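Local structure of aldehyde dehydrogenase 12 (6D97) at the interface of chains A and B and the interface of chains A and C. The protein catalyses the NAD+-dependent oxidation of L-glutamate gamma-semialdehyde to glutamate, the last step of proline catabolism in plants. Sequence-based numbering; all coordinates share one arbitrary frame. Chains: chain A/B/C, Aldehyde dehydrogenase 12.

Contact 1: the interface of chains A and B. Residues chain A 314, 318, 352, 355, 362; chain B 543-546.
A:Arg355, B:Leu543 and B:Ala546, with B:Pro544 and A:Trp314 beside them, carry this seam, where in the deposited assembly the C-terminal tail of one aldehyde dehydrogenase subunit lies over helices 309-321 and 345-354 of the other. The guanidinium of A:Arg355 gives NH2 to the carbonyl O of B:Pro544 at 2.9 Å, the donor lying in the carbonyl plane. CD2 of A:Leu352 backs one face of that group; the backbone N of B:Ala546 stands over the opposite face, and CB of B:Ala546 lies 3.7 Å from NE of A:Arg355. Arginine suits the place because its long arm, extended from CG to NE, reaches a tail without regular secondary structure. B:Leu543 enters from the opposite direction, CG anti to its own N (chi1 177°): CD1 lies 3.6 Å from CD1 of A:Trp314, and CD2 is 4.0 Å from CD2 of A:Leu352. B:Pro544 crosses the indole at about a right angle, its CD 3.7 Å from the centroid of the five-membered ring in a CH-pi contact that suits proline's polarised C-H groups. A:Gln318 CG lies over the opposite face, toward its rim. At the indole edge, A:Trp314 NE1 meets an in-plane water at 3.0 Å, which also contacts O of B:Ser545.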
loop_
_atom_site.group_PDB
_atom_site.type_symbol
_atom_site.label_atom_id
_atom_site.label_comp_id
_atom_site.label_asym_id
_atom_site.label_seq_id
_atom_site.Cartn_x
_atom_site.Cartn_y
_atom_site.Cartn_z
ATOM N N TRP A 314 31.438 -15.850 -15.653
ATOM C CA TRP A 314 30.609 -15.444 -16.783
ATOM C C TRP A 314 29.894 -14.132 -16.494
ATOM O O TRP A 314 29.843 -13.237 -17.346
ATOM C CB TRP A 314 29.606 -16.548 -17.108
ATOM C CG TRP A 314 28.519 -16.151 -18.056
ATOM C CD1 TRP A 314 28.636 -15.919 -19.396
ATOM C CD2 TRP A 314 27.135 -15.972 -17.736
ATOM N NE1 TRP A 314 27.410 -15.594 -19.928
ATOM C CE2 TRP A 314 26.473 -15.620 -18.929
ATOM C CE3 TRP A 314 26.391 -16.074 -16.557
ATOM C CZ2 TRP A 314 25.103 -15.369 -18.974
ATOM C CZ3 TRP A 314 25.031 -15.827 -16.604
ATOM C CH2 TRP A 314 24.402 -15.477 -17.803
ATOM N N GLN A 318 30.192 -10.555 -18.494
ATOM C CA GLN A 318 29.038 -9.866 -19.058
ATOM C C GLN A 318 28.828 -8.516 -18.391
ATOM O O GLN A 318 28.505 -7.530 -19.064
ATOM C CB GLN A 318 27.785 -10.733 -18.925
ATOM C CG GLN A 318 27.806 -11.977 -19.799
ATOM C CD GLN A 318 27.671 -11.662 -21.280
ATOM O OE1 GLN A 318 28.319 -12.283 -22.120
ATOM N NE2 GLN A 318 26.821 -10.698 -21.606
ATOM N N LEU A 352 37.396 -15.466 -21.051
ATOM C CA LEU A 352 36.089 -14.985 -21.490
ATOM C C LEU A 352 36.191 -13.644 -22.206
ATOM O O LEU A 352 35.452 -13.399 -23.166
ATOM C CB LEU A 352 35.137 -14.886 -20.299
ATOM C CG LEU A 352 34.625 -16.204 -19.726
ATOM C CD1 LEU A 352 33.967 -15.940 -18.392
ATOM C CD2 LEU A 352 33.639 -16.821 -20.691
ATOM N N ARG A 355 37.364 -14.099 -26.097
ATOM C CA ARG A 355 36.454 -14.564 -27.133
ATOM C C ARG A 355 35.488 -13.475 -27.586
ATOM O O ARG A 355 34.644 -13.734 -28.450
ATOM C CB ARG A 355 35.674 -15.798 -26.659
ATOM C CG ARG A 355 34.860 -15.587 -25.409
ATOM C CD ARG A 355 33.866 -16.718 -25.210
ATOM N NE ARG A 355 32.773 -16.325 -24.321
ATOM C CZ ARG A 355 31.740 -17.099 -24.005
ATOM N NH1 ARG A 355 31.646 -18.324 -24.506
ATOM N NH2 ARG A 355 30.800 -16.647 -23.184
ATOM N N THR A 362 30.450 -8.255 -29.691
ATOM C CA THR A 362 30.725 -8.533 -28.288
ATOM C C THR A 362 31.877 -7.689 -27.757
ATOM O O THR A 362 32.092 -7.647 -26.540
ATOM C CB THR A 362 31.015 -10.021 -28.092
ATOM O OG1 THR A 362 31.892 -10.480 -29.128
ATOM C CG2 THR A 362 29.718 -10.817 -28.141
ATOM N N LEU B 543 27.621 -22.414 -19.846
ATOM C CA LEU B 543 28.194 -21.122 -20.211
ATOM C C LEU B 543 27.605 -20.629 -21.527
ATOM O O LEU B 543 27.958 -21.148 -22.595
ATOM C CB LEU B 543 29.715 -21.225 -20.322
ATOM C CG LEU B 543 30.502 -19.986 -20.758
ATOM C CD1 LEU B 543 30.506 -18.935 -19.668
ATOM C CD2 LEU B 543 31.922 -20.384 -21.125
ATOM N N PRO B 544 26.710 -19.643 -21.502
ATOM C CA PRO B 544 26.127 -19.169 -22.756
ATOM C C PRO B 544 27.167 -18.437 -23.580
ATOM O O PRO B 544 28.149 -17.901 -23.056
ATOM C CB PRO B 544 25.009 -18.220 -22.304
ATOM C CG PRO B 544 24.884 -18.408 -20.822
ATOM C CD PRO B 544 26.238 -18.847 -20.359
ATOM N N SER B 545 26.944 -18.433 -24.890
ATOM C CA SER B 545 27.809 -17.685 -25.785
ATOM C C SER B 545 27.813 -16.211 -25.396
ATOM O O SER B 545 26.839 -15.682 -24.853
ATOM C CB SER B 545 27.354 -17.865 -27.235
ATOM O OG SER B 545 25.960 -17.653 -27.371
ATOM N N ALA B 546 28.941 -15.555 -25.654
ATOM C CA ALA B 546 29.105 -14.165 -25.261
ATOM C C ALA B 546 28.058 -13.278 -25.924
ATOM O O ALA B 546 27.659 -13.506 -27.070
ATOM C CB ALA B 546 30.509 -13.681 -25.626
HETATM O O HOH W 1 26.510 -14.610 -22.575
#

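Contact 2: the interface of chains A and C. Residues chain A 100-101; chain C 174, 178, 181.
The backbone of A:Pro100 and A:Leu101 forms a loop turn, both residues with psi near zero, and presents its carbonyl oxygens to chain C, where C:Pro174 ends strand 170-174 and C:Arg181 belongs to strand 180-187. In this member of the aldehyde dehydrogenase family, the two strands and the loop between them probably belong to the oligomerisation arm typical of the family, which here reaches a neighbouring subunit of the deposited four-chain assembly. Proline meets proline at one end: CB of C:Pro174 lies 3.7 Å from O of A:Pro100, and its CG lies 4.0 Å from CA of A:Pro100. Two rigid rings suit such a place, since each keeps its loop or strand end in shape while presenting a compact apolar surface. Further along, CD1 of C:Leu178 approaches O of A:Leu101 at 3.6 Å, a van der Waals contact made by a methyl branch. The side chain of A:Leu101 takes the other direction and crosses that of C:Arg181 obliquely. With chi1 at 38°, C:Arg181 starts between its backbone N and carbonyl carbon, then runs extended from CG to NE across the leucine. Arginine serves well here because it offers the CD2 methyl of A:Leu101 both its CD methylene, at 4.0 Å, and the guanidinium nitrogen NH2, at 3.8 Å.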
loop_
_atom_site.group_PDB
_atom_site.type_symbol
_atom_site.label_atom_id
_atom_site.label_comp_id
_atom_site.label_asym_id
_atom_site.label_seq_id
_atom_site.Cartn_x
_atom_site.Cartn_y
_atom_site.Cartn_z
ATOM N N PRO A 100 -6.214 12.767 -11.831
ATOM C CA PRO A 100 -7.246 11.855 -11.309
ATOM C C PRO A 100 -8.663 12.408 -11.330
ATOM O O PRO A 100 -9.607 11.620 -11.200
ATOM C CB PRO A 100 -6.779 11.588 -9.873
ATOM C CG PRO A 100 -5.318 11.707 -9.936
ATOM C CD PRO A 100 -5.047 12.815 -10.926
ATOM N N LEU A 101 -8.853 13.718 -11.492
ATOM C CA LEU A 101 -10.187 14.304 -11.504
ATOM C C LEU A 101 -10.585 14.913 -12.842
ATOM O O LEU A 101 -11.741 15.322 -12.994
ATOM C CB LEU A 101 -10.303 15.386 -10.418
ATOM C CG LEU A 101 -10.173 14.917 -8.970
ATOM C CD1 LEU A 101 -10.432 16.070 -8.004
ATOM C CD2 LEU A 101 -11.108 13.752 -8.692
ATOM N N PRO C 174 -9.626 6.499 -10.394
ATOM C CA PRO C 174 -10.457 7.295 -11.306
ATOM C C PRO C 174 -11.370 6.407 -12.139
ATOM O O PRO C 174 -11.011 5.285 -12.504
ATOM C CB PRO C 174 -9.430 8.023 -12.182
ATOM C CG PRO C 174 -8.167 8.008 -11.400
ATOM C CD PRO C 174 -8.187 6.725 -10.617
ATOM N N LEU C 178 -15.457 11.937 -16.490
ATOM C CA LEU C 178 -15.540 13.011 -15.510
ATOM C C LEU C 178 -16.676 12.763 -14.528
ATOM O O LEU C 178 -17.797 12.427 -14.920
ATOM C CB LEU C 178 -15.741 14.350 -16.227
ATOM C CG LEU C 178 -16.123 15.587 -15.406
ATOM C CD1 LEU C 178 -15.012 15.962 -14.433
ATOM C CD2 LEU C 178 -16.431 16.748 -16.338
ATOM N N ARG C 181 -15.518 8.072 -9.910
ATOM C CA ARG C 181 -14.355 7.593 -9.178
ATOM C C ARG C 181 -14.836 6.514 -8.217
ATOM O O ARG C 181 -15.886 6.666 -7.590
ATOM C CB ARG C 181 -13.656 8.740 -8.436
ATOM C CG ARG C 181 -14.618 9.762 -7.844
ATOM C CD ARG C 181 -14.004 11.153 -7.782
ATOM N NE ARG C 181 -14.984 12.156 -7.370
ATOM C CZ ARG C 181 -15.376 13.179 -8.121
ATOM N NH1 ARG C 181 -16.279 14.034 -7.658
ATOM N NH2 ARG C 181 -14.857 13.357 -9.329
#

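Contact 3: the interface of chains A and B. Residues chain A 546-547; chain B 141, 143-144, 322-323, 356, 362.
A:Ala546 and B:Thr362 form the apolar centre, methyl against methyl, with CB of the alanine 3.7 Å from CG2 of the threonine. The same CG2 lies against CA of A:Thr547, and small side chains let the tail settle closely on the loop. Here, in the deposited assembly, the extreme C-terminus of one aldehyde dehydrogenase subunit docks beside the start of helix 142-157 and the 3-10 helix 322-325 of its partner. On the other flank, CG2 of A:Thr547 rests against B:Gln143, 3.8 Å from its CB. Beyond these methyls lies the polar rim. With chi1 at 71°, A:Thr547 turns its hydroxyl OG1 toward B:Gln144, whose NE2 donates at 3.0 Å nearly within its own amide plane; a side-chain amide can supply this N-H without adding charge. The terminal carboxylate is held at both oxygens. B:Arg356 meets O end-on with two nitrogens, NH1 at 2.9 Å and NH2 at 3.2 Å, the oxygen lying at the guanidinium edge. NH1 approaches from above the carboxylate plane, 52° out of it, and also donates to O of B:Thr362, which steadies the guanidinium. The second oxygen, OXT, accepts from OG of B:Ser141 at 2.7 Å; that hydroxyl in turn accepts the backbone N-H of B:Gln144. A water 2.6 Å from OXT of A:Thr547 bridges to the backbone nitrogens of B:Ser141 and B:Cys323.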
loop_
_atom_site.group_PDB
_atom_site.type_symbol
_atom_site.label_atom_id
_atom_site.label_comp_id
_atom_site.label_asym_id
_atom_site.label_seq_id
_atom_site.Cartn_x
_atom_site.Cartn_y
_atom_site.Cartn_z
ATOM N N ALA A 546 -12.535 35.070 18.973
ATOM C CA ALA A 546 -11.453 35.103 18.001
ATOM C C ALA A 546 -10.203 34.429 18.559
ATOM O O ALA A 546 -9.944 34.443 19.766
ATOM C CB ALA A 546 -11.139 36.546 17.605
ATOM N N THR A 547 -9.435 33.816 17.664
ATOM C CA THR A 547 -8.110 33.309 18.007
ATOM C C THR A 547 -7.119 33.754 16.932
ATOM O O THR A 547 -7.520 34.075 15.813
ATOM C CB THR A 547 -8.078 31.769 18.127
ATOM O OG1 THR A 547 -8.220 31.182 16.829
ATOM C CG2 THR A 547 -9.192 31.267 19.037
ATOM O OXT THR A 547 -5.906 33.799 17.139
ATOM N N SER B 141 -2.291 34.318 19.422
ATOM C CA SER B 141 -3.178 34.067 20.548
ATOM C C SER B 141 -2.770 32.792 21.281
ATOM O O SER B 141 -2.090 31.916 20.738
ATOM C CB SER B 141 -4.627 33.966 20.079
ATOM O OG SER B 141 -4.845 32.762 19.367
ATOM N N GLN B 143 -4.607 30.313 22.140
ATOM C CA GLN B 143 -5.187 29.131 21.510
ATOM C C GLN B 143 -4.399 28.720 20.273
ATOM O O GLN B 143 -4.162 27.527 20.054
ATOM C CB GLN B 143 -6.654 29.382 21.161
ATOM C CG GLN B 143 -7.580 29.376 22.367
ATOM C CD GLN B 143 -7.668 28.009 23.028
ATOM O OE1 GLN B 143 -7.800 27.904 24.249
ATOM N NE2 GLN B 143 -7.594 26.951 22.220
ATOM N N GLN B 144 -3.989 29.692 19.451
ATOM C CA GLN B 144 -3.140 29.375 18.306
ATOM C C GLN B 144 -1.819 28.765 18.759
ATOM O O GLN B 144 -1.362 27.764 18.194
ATOM C CB GLN B 144 -2.884 30.630 17.469
ATOM C CG GLN B 144 -4.105 31.182 16.756
ATOM C CD GLN B 144 -4.530 30.343 15.567
ATOM O OE1 GLN B 144 -3.703 29.719 14.899
ATOM N NE2 GLN B 144 -5.831 30.326 15.297
ATOM N N ALA B 322 -5.873 35.166 11.736
ATOM C CA ALA B 322 -5.243 34.463 12.844
ATOM C C ALA B 322 -3.730 34.555 12.703
ATOM O O ALA B 322 -3.186 34.410 11.605
ATOM C CB ALA B 322 -5.682 32.998 12.885
ATOM N N CYS B 323 -3.059 34.818 13.826
ATOM C CA CYS B 323 -1.622 35.091 13.851
ATOM C C CYS B 323 -1.268 36.292 12.982
ATOM O O CYS B 323 -0.155 36.379 12.460
ATOM C CB CYS B 323 -0.804 33.868 13.420
ATOM S SG CYS B 323 -1.164 32.368 14.367
ATOM N N ARG B 356 -10.717 41.857 16.597
ATOM C CA ARG B 356 -9.345 41.444 16.857
ATOM C C ARG B 356 -8.595 42.567 17.558
ATOM O O ARG B 356 -8.718 43.740 17.193
ATOM C CB ARG B 356 -8.652 41.053 15.553
ATOM C CG ARG B 356 -9.372 39.923 14.841
ATOM C CD ARG B 356 -8.554 39.270 13.739
ATOM N NE ARG B 356 -9.111 37.958 13.420
ATOM C CZ ARG B 356 -8.679 36.813 13.938
ATOM N NH1 ARG B 356 -7.661 36.810 14.791
ATOM N NH2 ARG B 356 -9.262 35.669 13.594
ATOM N N THR B 362 -5.054 38.471 19.077
ATOM C CA THR B 362 -5.811 38.178 17.870
ATOM C C THR B 362 -5.455 39.122 16.729
ATOM O O THR B 362 -5.863 38.885 15.587
ATOM C CB THR B 362 -7.311 38.229 18.163
ATOM O OG1 THR B 362 -7.614 39.402 18.931
ATOM C CG2 THR B 362 -7.727 36.994 18.940
HETATM O O HOH W 2 -3.527 34.904 16.778
#

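Contacts 1 and 3 belong to one two-fold interface of chains A and B, as two patches, one for each direction of tail exchange: their C-alpha centres are about 74 Å apart, and the tail comes from chain B in one and chain A in the other. Ala546 and Thr362, from opposite chains in the two contacts, take part in both, so each subunit both lends its C-terminus and receives its partner's. Contact 2 joins A to C instead, its C-alpha centre about 51 Å from that of contact 1 and 38 Å from that of contact 3. Together the two kinds of interface tie chain A to different neighbours in the deposited tetramer.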